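Local coordinates for ankyrin repeat domain protein (Legionella pneumophila subsp. pneumophila, PDB 6MCA) that is a bacterial effector that interacts with the host LARP7 component of the 7SK snRNP complex and carries ankyrin repeats together with a cysteine protease-like part, at residues 25-30 and 51-56; 62-67 and 235-240; 359-364 and 374-379. All blocks are in the same frame, centred on the assembly; numbering follows the deposited sequence. Where two conformers were deposited one is given.

In the fold
Interactions 1 and 2 are neighbours in space, their centres about 10 Å apart, where the N-terminal helices meet the 235-240 loop. Their side chains touch at the border: Y54 of interaction 1 packs on P238 of interaction 2 and forms a weak hydrogen bond to R239, while I30 touches T65. Together they join the first helices of the protein to the 235-240 loop. Interaction 2 also holds a tartrate, probably from the crystallisation liquor, between T65 and H237. Interaction 3 is remote, with its centre about 46 Å from that of interaction 1 and about 37 Å from that of interaction 2. It packs two helices on the opposite side of the chain's centre from interaction 1.

Interaction 1 of 3, residues 25-30 and 51-56; sequences SIANDI and IDEYGF
A helix N-cap meets a type I turn here, with S25, the N-cap of helix 26-31, and N28 in its first turn facing E53 and Y54 of the turn D52-G55. S25 suits the cap because its hydroxyl can do two jobs: OG receives weak bonds from the backbone N atoms of A27 and N28, and donates to E53 OE2 (3.0 Å) on the carboxylate's syn lone pair. Water 1 donates to S25 OG (2.7 Å) and to E53 OE1 (3.1 Å), closing a second bridge. The E53 chain bends at chi2 (-91°), which folds its carboxylate back toward the cap. Y54 OH donates to N28 OD1 (3.0 Å) within the carbonyl plane, the amide and the ring lying 70° apart. Alongside these polar links the small A27 CB packs against D52 OD2 (3.2 Å) and the edge of the Y54 ring (CE2, 4.0 Å). D52 OD1 accepts from Y54 N, an Asx turn, and also from F56 N, the two reaching it from opposite faces of the carboxylate and fixing the turn's shape. Helix 58-65 lies alongside, its E61 touching I30, Y54 and F56, while helix 38-43 packs on I26 and W94 meets F56 edge-to-face.

Interaction 2 of 3, residues 62-67 and 235-240; sequences CAITRQ and QHHPRL. With TLA (L(+)-tartaric acid), chain C.
The C-terminal end of helix 58-65 passes the irregular segment 235-240, closest at I64 and H237, whose CA atoms are 7.0 Å apart, and the helix finishes in a Schellman motif as R66 turns to positive phi. I64 supplies the greasy part of the contact: its CG2 branch, anti to the backbone N, reaches H237 CD2 at 4.0 Å and P238 CD at 4.2 Å. A branched aliphatic residue suits this place because one methyl can touch both rings. T65 lies beside it, with CG2 4.0 Å from H237 NE2, while its OG1 bonds back to E61 O within the helix. No hydrogen bond links the two segments directly; a tartrate bridges them. H237 NE2 donates to O11 of the tartrate at 2.6 Å, with an N-H...O angle of 141°, and the tartrate's O2 donates to T65 O (3.0 Å). On the far side of the imidazole, H237 ND1 accepts from R239 N (3.1 Å, only 2° out of the ring plane), which helps to set the ring's rotation, with NE2 turned to the tartrate. H33 also bonds the tartrate. Around the contact, helix 91-97 lends W94 to I64 and to the ring of H236, whose NE2 bonds E189, while helix 26-31 packs I30 against T65 and I31 against P238.

Interaction 3 of 3, residues 359-364 and 374-379; sequences AYSMQE and DVALSL
The ring of Y360 is the flat group of this contact, and V375, A376 and L379 all approach it from one side of its plane, out toward the rim. Beyond the two segments, Y217 of helix 215-233 meets the same ring in a T-shaped (edge-to-face) stack. With chi1 at -165° the ring swings anti to its backbone N and extends from helix 355-364 toward helix 373-399. L379 CD2 lies 3.9 Å from Y360 CD2 and equally near CE2, the two side chains crossing at about a right angle. V375 CG1 sits 4.2 Å from Y360 CE1, at the opposite rim but on the same side of the plane, and A376 CB touches Y360 CD1 at 4.3 Å. A large aromatic thus spans one full turn of the partner helix, whose beta-branched, small and long aliphatic residues fit its outline. A second contact is tighter: S361 OG is 3.2 Å from A376 CB. The hydroxyl is satisfied by P357 O one turn earlier in its own helix, so it can lie against a methyl. Both residues are small, and this lets the CA atoms of S361 and A376 come within 6.0 Å, the closest CA pair across the two helices. The axes of the short segments are 9.0 Å apart and run nearly antiparallel, at 155°. M362 turns the other way, onto strand 266-273, and S361 also touches M337 of strand 331-337. The arrangement is that of an antiparallel helical hairpin packed beside a beta-sheet through apolar side chains.

Interaction 1 of 3, residues 25-30 and 51-56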
loop_
_atom_site.group_PDB
_atom_site.type_symbol
_atom_site.label_atom_id
_atom_site.label_comp_id
_atom_site.label_asym_id
_atom_site.label_seq_id
_atom_site.Cartn_x
_atom_site.Cartn_y
_atom_site.Cartn_z
ATOM N N SER A 25 18.877 -16.128 -24.596
ATOM C CA SER A 25 18.019 -14.957 -24.511
ATOM C C SER A 25 18.824 -13.774 -23.998
ATOM O O SER A 25 19.769 -13.938 -23.221
ATOM C CB SER A 25 16.819 -15.220 -23.595
ATOM O OG SER A 25 16.233 -14.010 -23.150
ATOM N N ILE A 26 18.439 -12.576 -24.446
ATOM C CA ILE A 26 19.063 -11.363 -23.929
ATOM C C ILE A 26 18.704 -11.171 -22.461
ATOM O O ILE A 26 19.526 -10.708 -21.659
ATOM C CB ILE A 26 18.664 -10.145 -24.787
ATOM C CG1 ILE A 26 19.321 -8.868 -24.258
ATOM C CG2 ILE A 26 17.150 -9.984 -24.846
ATOM C CD1 ILE A 26 19.564 -7.821 -25.324
ATOM N N ALA A 27 17.478 -11.544 -22.080
ATOM C CA ALA A 27 17.085 -11.470 -20.678
ATOM C C ALA A 27 17.913 -12.422 -19.827
ATOM O O ALA A 27 18.352 -12.061 -18.730
ATOM C CB ALA A 27 15.596 -11.776 -20.531
ATOM N N ASN A 28 18.139 -13.644 -20.316
ATOM C CA ASN A 28 18.971 -14.588 -19.579
ATOM C C ASN A 28 20.422 -14.128 -19.521
ATOM O O ASN A 28 21.117 -14.395 -18.534
ATOM C CB ASN A 28 18.874 -15.980 -20.205
ATOM C CG ASN A 28 17.490 -16.590 -20.060
ATOM O OD1 ASN A 28 16.742 -16.252 -19.142
ATOM N ND2 ASN A 28 17.145 -17.494 -20.969
ATOM N N ASP A 29 20.896 -13.439 -20.564
ATOM C CA ASP A 29 22.231 -12.850 -20.519
ATOM C C ASP A 29 22.319 -11.789 -19.430
ATOM O O ASP A 29 23.280 -11.756 -18.651
ATOM C CB ASP A 29 22.586 -12.246 -21.879
ATOM C CG ASP A 29 22.891 -13.297 -22.926
ATOM O OD1 ASP A 29 22.980 -14.490 -22.570
ATOM O OD2 ASP A 29 23.044 -12.926 -24.110
ATOM N N ILE A 30 21.318 -10.911 -19.364
ATOM C CA ILE A 30 21.321 -9.836 -18.376
ATOM C C ILE A 30 21.228 -10.405 -16.965
ATOM O O ILE A 30 21.960 -9.988 -16.061
ATOM C CB ILE A 30 20.178 -8.847 -18.668
ATOM C CG1 ILE A 30 20.468 -8.065 -19.952
ATOM C CG2 ILE A 30 19.962 -7.903 -17.496
ATOM C CD1 ILE A 30 19.340 -7.150 -20.381
ATOM N N ILE A 51 9.456 -6.781 -25.281
ATOM C CA ILE A 51 9.091 -7.396 -24.011
ATOM C C ILE A 51 9.531 -8.853 -24.035
ATOM O O ILE A 51 9.186 -9.601 -24.957
ATOM C CB ILE A 51 7.580 -7.272 -23.764
ATOM C CG1 ILE A 51 7.172 -5.800 -23.659
ATOM C CG2 ILE A 51 7.179 -8.038 -22.514
ATOM C CD1 ILE A 51 7.629 -5.124 -22.384
ATOM N N ASP A 52 10.296 -9.261 -23.026
ATOM C CA ASP A 52 10.892 -10.589 -23.016
ATOM C C ASP A 52 9.934 -11.603 -22.389
ATOM O O ASP A 52 8.772 -11.306 -22.101
ATOM C CB ASP A 52 12.248 -10.557 -22.309
ATOM C CG ASP A 52 12.163 -10.065 -20.870
ATOM O OD1 ASP A 52 11.073 -10.113 -20.261
ATOM O OD2 ASP A 52 13.203 -9.619 -20.343
ATOM N N GLU A 53 10.431 -12.821 -22.164
ATOM C CA GLU A 53 9.622 -13.904 -21.620
ATOM C C GLU A 53 9.191 -13.663 -20.179
ATOM O O GLU A 53 8.300 -14.369 -19.695
ATOM C CB GLU A 53 10.394 -15.224 -21.712
ATOM C CG GLU A 53 11.734 -15.218 -20.989
ATOM C CD GLU A 53 12.885 -14.785 -21.880
ATOM O OE1 GLU A 53 12.687 -13.879 -22.718
ATOM O OE2 GLU A 53 13.991 -15.353 -21.743
ATOM N N TYR A 54 9.794 -12.699 -19.488
ATOM C CA TYR A 54 9.424 -12.371 -18.118
ATOM C C TYR A 54 8.521 -11.149 -18.024
ATOM O O TYR A 54 8.147 -10.756 -16.915
ATOM C CB TYR A 54 10.680 -12.148 -17.270
ATOM C CG TYR A 54 11.649 -13.307 -17.287
ATOM C CD1 TYR A 54 11.403 -14.457 -16.548
ATOM C CD2 TYR A 54 12.813 -13.253 -18.042
ATOM C CE1 TYR A 54 12.287 -15.520 -16.560
ATOM C CE2 TYR A 54 13.704 -14.310 -18.061
ATOM C CZ TYR A 54 13.435 -15.440 -17.319
ATOM O OH TYR A 54 14.319 -16.495 -17.335
ATOM N N GLY A 55 8.162 -10.544 -19.154
ATOM C CA GLY A 55 7.321 -9.367 -19.155
ATOM C C GLY A 55 8.053 -8.048 -19.056
ATOM O O GLY A 55 7.405 -7.016 -18.844
ATOM N N PHE A 56 9.374 -8.044 -19.211
ATOM C CA PHE A 56 10.182 -6.845 -19.065
ATOM C C PHE A 56 10.939 -6.558 -20.355
ATOM O O PHE A 56 10.990 -7.378 -21.275
ATOM C CB PHE A 56 11.169 -6.985 -17.897
ATOM C CG PHE A 56 10.510 -7.248 -16.575
ATOM C CD1 PHE A 56 9.625 -6.333 -16.035
ATOM C CD2 PHE A 56 10.782 -8.408 -15.866
ATOM C CE1 PHE A 56 9.016 -6.569 -14.820
ATOM C CE2 PHE A 56 10.176 -8.648 -14.648
ATOM C CZ PHE A 56 9.292 -7.727 -14.124
HETATM O O HOH W 1 14.712 -11.948 -23.948
#

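Interaction 2 of 3, residues 62-67 and 235-240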
loop_
_atom_site.group_PDB
_atom_site.type_symbol
_atom_site.label_atom_id
_atom_site.label_comp_id
_atom_site.label_asym_id
_atom_site.label_seq_id
_atom_site.Cartn_x
_atom_site.Cartn_y
_atom_site.Cartn_z
ATOM N N CYS A 62 18.011 -4.620 -16.748
ATOM C CA CYS A 62 19.203 -3.974 -16.206
ATOM C C CYS A 62 18.887 -3.225 -14.918
ATOM O O CYS A 62 19.661 -3.272 -13.956
ATOM C CB CYS A 62 19.796 -3.018 -17.241
ATOM S SG CYS A 62 20.474 -3.827 -18.698
ATOM N N ALA A 63 17.753 -2.522 -14.887
ATOM C CA ALA A 63 17.369 -1.790 -13.684
ATOM C C ALA A 63 17.098 -2.741 -12.523
ATOM O O ALA A 63 17.525 -2.488 -11.391
ATOM C CB ALA A 63 16.144 -0.920 -13.967
ATOM N N ILE A 64 16.394 -3.844 -12.788
ATOM C CA ILE A 64 16.075 -4.805 -11.736
ATOM C C ILE A 64 17.348 -5.437 -11.185
ATOM O O ILE A 64 17.484 -5.636 -9.971
ATOM C CB ILE A 64 15.097 -5.870 -12.270
ATOM C CG1 ILE A 64 13.706 -5.266 -12.473
ATOM C CG2 ILE A 64 15.026 -7.063 -11.325
ATOM C CD1 ILE A 64 12.684 -6.253 -12.994
ATOM N N THR A 65 18.303 -5.746 -12.059
ATOM C CA THR A 65 19.531 -6.414 -11.645
ATOM C C THR A 65 20.672 -5.451 -11.336
ATOM O O THR A 65 21.786 -5.910 -11.061
ATOM C CB THR A 65 19.976 -7.410 -12.720
ATOM O OG1 THR A 65 20.173 -6.721 -13.962
ATOM C CG2 THR A 65 18.923 -8.493 -12.909
ATOM N N ARG A 66 20.426 -4.138 -11.378
ATOM C CA ARG A 66 21.421 -3.125 -11.014
ATOM C C ARG A 66 22.674 -3.210 -11.884
ATOM O O ARG A 66 23.790 -2.972 -11.415
ATOM C CB ARG A 66 21.802 -3.224 -9.534
ATOM C CG ARG A 66 20.639 -3.187 -8.564
ATOM C CD ARG A 66 21.103 -3.610 -7.180
ATOM N NE ARG A 66 20.046 -3.494 -6.182
ATOM C CZ ARG A 66 19.869 -2.431 -5.405
ATOM N NH1 ARG A 66 20.682 -1.389 -5.511
ATOM N NH2 ARG A 66 18.882 -2.411 -4.520
ATOM N N GLN A 67 22.491 -3.568 -13.156
ATOM C CA GLN A 67 23.588 -3.734 -14.109
ATOM C C GLN A 67 23.706 -2.444 -14.911
ATOM O O GLN A 67 22.991 -2.243 -15.896
ATOM C CB GLN A 67 23.337 -4.936 -15.011
ATOM C CG GLN A 67 23.413 -6.271 -14.295
ATOM C CD GLN A 67 24.831 -6.786 -14.186
ATOM O OE1 GLN A 67 25.261 -7.621 -14.980
ATOM N NE2 GLN A 67 25.572 -6.284 -13.206
ATOM N N GLN A 235 9.879 -10.807 -5.179
ATOM C CA GLN A 235 8.855 -11.461 -5.983
ATOM C C GLN A 235 8.859 -10.970 -7.423
ATOM O O GLN A 235 8.402 -11.694 -8.313
ATOM C CB GLN A 235 7.475 -11.247 -5.360
ATOM C CG GLN A 235 7.268 -11.988 -4.048
ATOM C CD GLN A 235 5.842 -11.891 -3.541
ATOM O OE1 GLN A 235 5.138 -10.919 -3.812
ATOM N NE2 GLN A 235 5.408 -12.906 -2.803
ATOM N N HIS A 236 9.370 -9.761 -7.674
ATOM C CA HIS A 236 9.431 -9.243 -9.034
ATOM C C HIS A 236 10.644 -9.746 -9.802
ATOM O O HIS A 236 10.661 -9.653 -11.035
ATOM C CB HIS A 236 9.441 -7.712 -9.018
ATOM C CG HIS A 236 8.193 -7.105 -8.458
ATOM N ND1 HIS A 236 7.020 -7.021 -9.177
ATOM C CD2 HIS A 236 7.936 -6.548 -7.252
ATOM C CE1 HIS A 236 6.093 -6.440 -8.437
ATOM N NE2 HIS A 236 6.623 -6.143 -7.264
ATOM N N HIS A 237 11.648 -10.271 -9.112
ATOM C CA HIS A 237 12.866 -10.708 -9.781
ATOM C C HIS A 237 12.569 -11.904 -10.681
ATOM O O HIS A 237 11.882 -12.840 -10.254
ATOM C CB HIS A 237 13.939 -11.067 -8.759
ATOM C CG HIS A 237 15.332 -11.010 -9.301
ATOM N ND1 HIS A 237 15.814 -11.923 -10.214
ATOM C CD2 HIS A 237 16.347 -10.146 -9.062
ATOM C CE1 HIS A 237 17.065 -11.625 -10.513
ATOM N NE2 HIS A 237 17.413 -10.551 -9.827
ATOM N N PRO A 238 13.058 -11.912 -11.923
ATOM C CA PRO A 238 12.750 -13.032 -12.827
ATOM C C PRO A 238 13.408 -14.344 -12.434
ATOM O O PRO A 238 12.897 -15.405 -12.816
ATOM C CB PRO A 238 13.263 -12.538 -14.187
ATOM C CG PRO A 238 14.287 -11.502 -13.852
ATOM C CD PRO A 238 13.811 -10.841 -12.597
ATOM N N ARG A 239 14.516 -14.316 -11.688
ATOM C CA ARG A 239 15.221 -15.551 -11.340
ATOM C C ARG A 239 16.076 -15.272 -10.102
ATOM O O ARG A 239 17.126 -14.635 -10.208
ATOM C CB ARG A 239 16.067 -16.042 -12.505
ATOM C CG ARG A 239 16.986 -17.207 -12.174
ATOM C CD ARG A 239 18.027 -17.405 -13.264
ATOM N NE ARG A 239 17.414 -17.523 -14.585
ATOM C CZ ARG A 239 18.081 -17.443 -15.731
ATOM N NH1 ARG A 239 17.436 -17.561 -16.884
ATOM N NH2 ARG A 239 19.392 -17.241 -15.728
ATOM N N LEU A 240 15.623 -15.760 -8.951
ATOM C CA LEU A 240 16.368 -15.574 -7.714
ATOM C C LEU A 240 17.672 -16.363 -7.745
ATOM O O LEU A 240 17.754 -17.452 -8.320
ATOM C CB LEU A 240 15.528 -16.002 -6.511
ATOM C CG LEU A 240 14.243 -15.208 -6.270
ATOM C CD1 LEU A 240 13.515 -15.732 -5.043
ATOM C CD2 LEU A 240 14.547 -13.725 -6.128
HETATM O O1 TLA C . 21.066 -9.897 -10.210
HETATM O O11 TLA C . 19.460 -9.323 -8.848
HETATM C C1 TLA C . 20.653 -9.212 -9.235
HETATM C C2 TLA C . 21.598 -8.248 -8.523
HETATM O O2 TLA C . 22.763 -8.088 -9.283
HETATM C C3 TLA C . 21.961 -8.805 -7.149
HETATM O O3 TLA C . 23.105 -9.606 -7.254
HETATM C C4 TLA C . 22.237 -7.647 -6.192
HETATM O O4 TLA C . 23.412 -7.423 -5.800
HETATM O O41 TLA C . 21.291 -6.916 -5.797
#

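Interaction 3 of 3, residues 359-364 and 374-379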
loop_
_atom_site.group_PDB
_atom_site.type_symbol
_atom_site.label_atom_id
_atom_site.label_comp_id
_atom_site.label_asym_id
_atom_site.label_seq_id
_atom_site.Cartn_x
_atom_site.Cartn_y
_atom_site.Cartn_z
ATOM N N ALA A 359 0.841 -9.341 16.150
ATOM C CA ALA A 359 2.267 -9.409 16.455
ATOM C C ALA A 359 2.554 -8.897 17.862
ATOM O O ALA A 359 3.411 -9.445 18.568
ATOM C CB ALA A 359 3.068 -8.620 15.418
ATOM N N TYR A 360 1.834 -7.857 18.293
ATOM C CA TYR A 360 1.969 -7.387 19.669
ATOM C C TYR A 360 1.629 -8.494 20.663
ATOM O O TYR A 360 2.405 -8.785 21.584
ATOM C CB TYR A 360 1.076 -6.165 19.891
ATOM C CG TYR A 360 1.400 -5.402 21.154
ATOM C CD1 TYR A 360 0.948 -5.847 22.390
ATOM C CD2 TYR A 360 2.158 -4.240 21.112
ATOM C CE1 TYR A 360 1.245 -5.160 23.547
ATOM C CE2 TYR A 360 2.458 -3.544 22.265
ATOM C CZ TYR A 360 1.998 -4.010 23.479
ATOM O OH TYR A 360 2.292 -3.327 24.633
ATOM N N SER A 361 0.464 -9.127 20.486
ATOM C CA SER A 361 0.055 -10.204 21.382
ATOM C C SER A 361 1.071 -11.338 21.385
ATOM O O SER A 361 1.392 -11.890 22.443
ATOM C CB SER A 361 -1.323 -10.730 20.979
ATOM O OG SER A 361 -2.334 -9.779 21.254
ATOM N N MET A 362 1.588 -11.700 20.208
ATOM C CA MET A 362 2.572 -12.775 20.140
ATOM C C MET A 362 3.845 -12.401 20.884
ATOM O O MET A 362 4.491 -13.261 21.497
ATOM C CB MET A 362 2.878 -13.116 18.683
ATOM C CG MET A 362 1.718 -13.763 17.955
ATOM S SD MET A 362 2.017 -13.895 16.187
ATOM C CE MET A 362 3.312 -15.131 16.152
ATOM N N GLN A 363 4.225 -11.122 20.844
ATOM C CA GLN A 363 5.352 -10.678 21.656
ATOM C C GLN A 363 5.036 -10.755 23.143
ATOM O O GLN A 363 5.941 -10.983 23.955
ATOM C CB GLN A 363 5.750 -9.253 21.283
ATOM C CG GLN A 363 6.453 -9.135 19.952
ATOM C CD GLN A 363 6.825 -7.706 19.632
ATOM O OE1 GLN A 363 7.936 -7.262 19.924
ATOM N NE2 GLN A 363 5.893 -6.971 19.034
ATOM N N GLU A 364 3.768 -10.565 23.518
ATOM C CA GLU A 364 3.408 -10.595 24.934
ATOM C C GLU A 364 3.629 -11.970 25.556
ATOM O O GLU A 364 3.825 -12.073 26.772
ATOM C CB GLU A 364 1.953 -10.164 25.119
ATOM C CG GLU A 364 1.709 -8.678 24.916
ATOM C CD GLU A 364 1.929 -7.868 26.179
ATOM O OE1 GLU A 364 2.934 -8.110 26.881
ATOM O OE2 GLU A 364 1.093 -6.985 26.472
ATOM N N ASP A 374 -6.407 -7.887 25.133
ATOM C CA ASP A 374 -7.054 -6.634 25.513
ATOM C C ASP A 374 -6.224 -5.429 25.086
ATOM O O ASP A 374 -6.701 -4.553 24.349
ATOM C CB ASP A 374 -7.288 -6.614 27.025
ATOM C CG ASP A 374 -8.659 -7.127 27.411
ATOM O OD1 ASP A 374 -9.521 -7.259 26.516
ATOM O OD2 ASP A 374 -8.874 -7.400 28.611
ATOM N N VAL A 375 -4.977 -5.364 25.559
ATOM C CA VAL A 375 -4.116 -4.225 25.257
ATOM C C VAL A 375 -3.855 -4.137 23.760
ATOM O O VAL A 375 -3.833 -3.044 23.183
ATOM C CB VAL A 375 -2.805 -4.320 26.061
ATOM C CG1 VAL A 375 -1.830 -3.232 25.634
ATOM C CG2 VAL A 375 -3.091 -4.225 27.550
ATOM N N ALA A 376 -3.669 -5.285 23.106
ATOM C CA ALA A 376 -3.395 -5.287 21.671
ATOM C C ALA A 376 -4.563 -4.705 20.886
ATOM O O ALA A 376 -4.371 -3.867 19.996
ATOM C CB ALA A 376 -3.081 -6.707 21.202
ATOM N N LEU A 377 -5.788 -5.127 21.208
ATOM C CA LEU A 377 -6.950 -4.627 20.481
ATOM C C LEU A 377 -7.203 -3.154 20.781
ATOM O O LEU A 377 -7.572 -2.385 19.881
ATOM C CB LEU A 377 -8.179 -5.471 20.816
ATOM C CG LEU A 377 -8.130 -6.908 20.293
ATOM C CD1 LEU A 377 -9.417 -7.653 20.608
ATOM C CD2 LEU A 377 -7.848 -6.921 18.801
ATOM N N SER A 378 -7.008 -2.737 22.037
ATOM C CA SER A 378 -7.167 -1.324 22.367
ATOM C C SER A 378 -6.154 -0.469 21.612
ATOM O O SER A 378 -6.498 0.593 21.076
ATOM C CB SER A 378 -7.032 -1.120 23.876
ATOM O OG SER A 378 -7.330 0.216 24.239
ATOM N N LEU A 379 -4.900 -0.926 21.555
ATOM C CA LEU A 379 -3.869 -0.221 20.804
ATOM C C LEU A 379 -4.213 -0.161 19.323
ATOM O O LEU A 379 -4.003 0.867 18.669
ATOM C CB LEU A 379 -2.521 -0.910 21.013
ATOM C CG LEU A 379 -1.254 -0.176 20.578
ATOM C CD1 LEU A 379 -0.979 1.004 21.494
ATOM C CD2 LEU A 379 -0.074 -1.135 20.560
#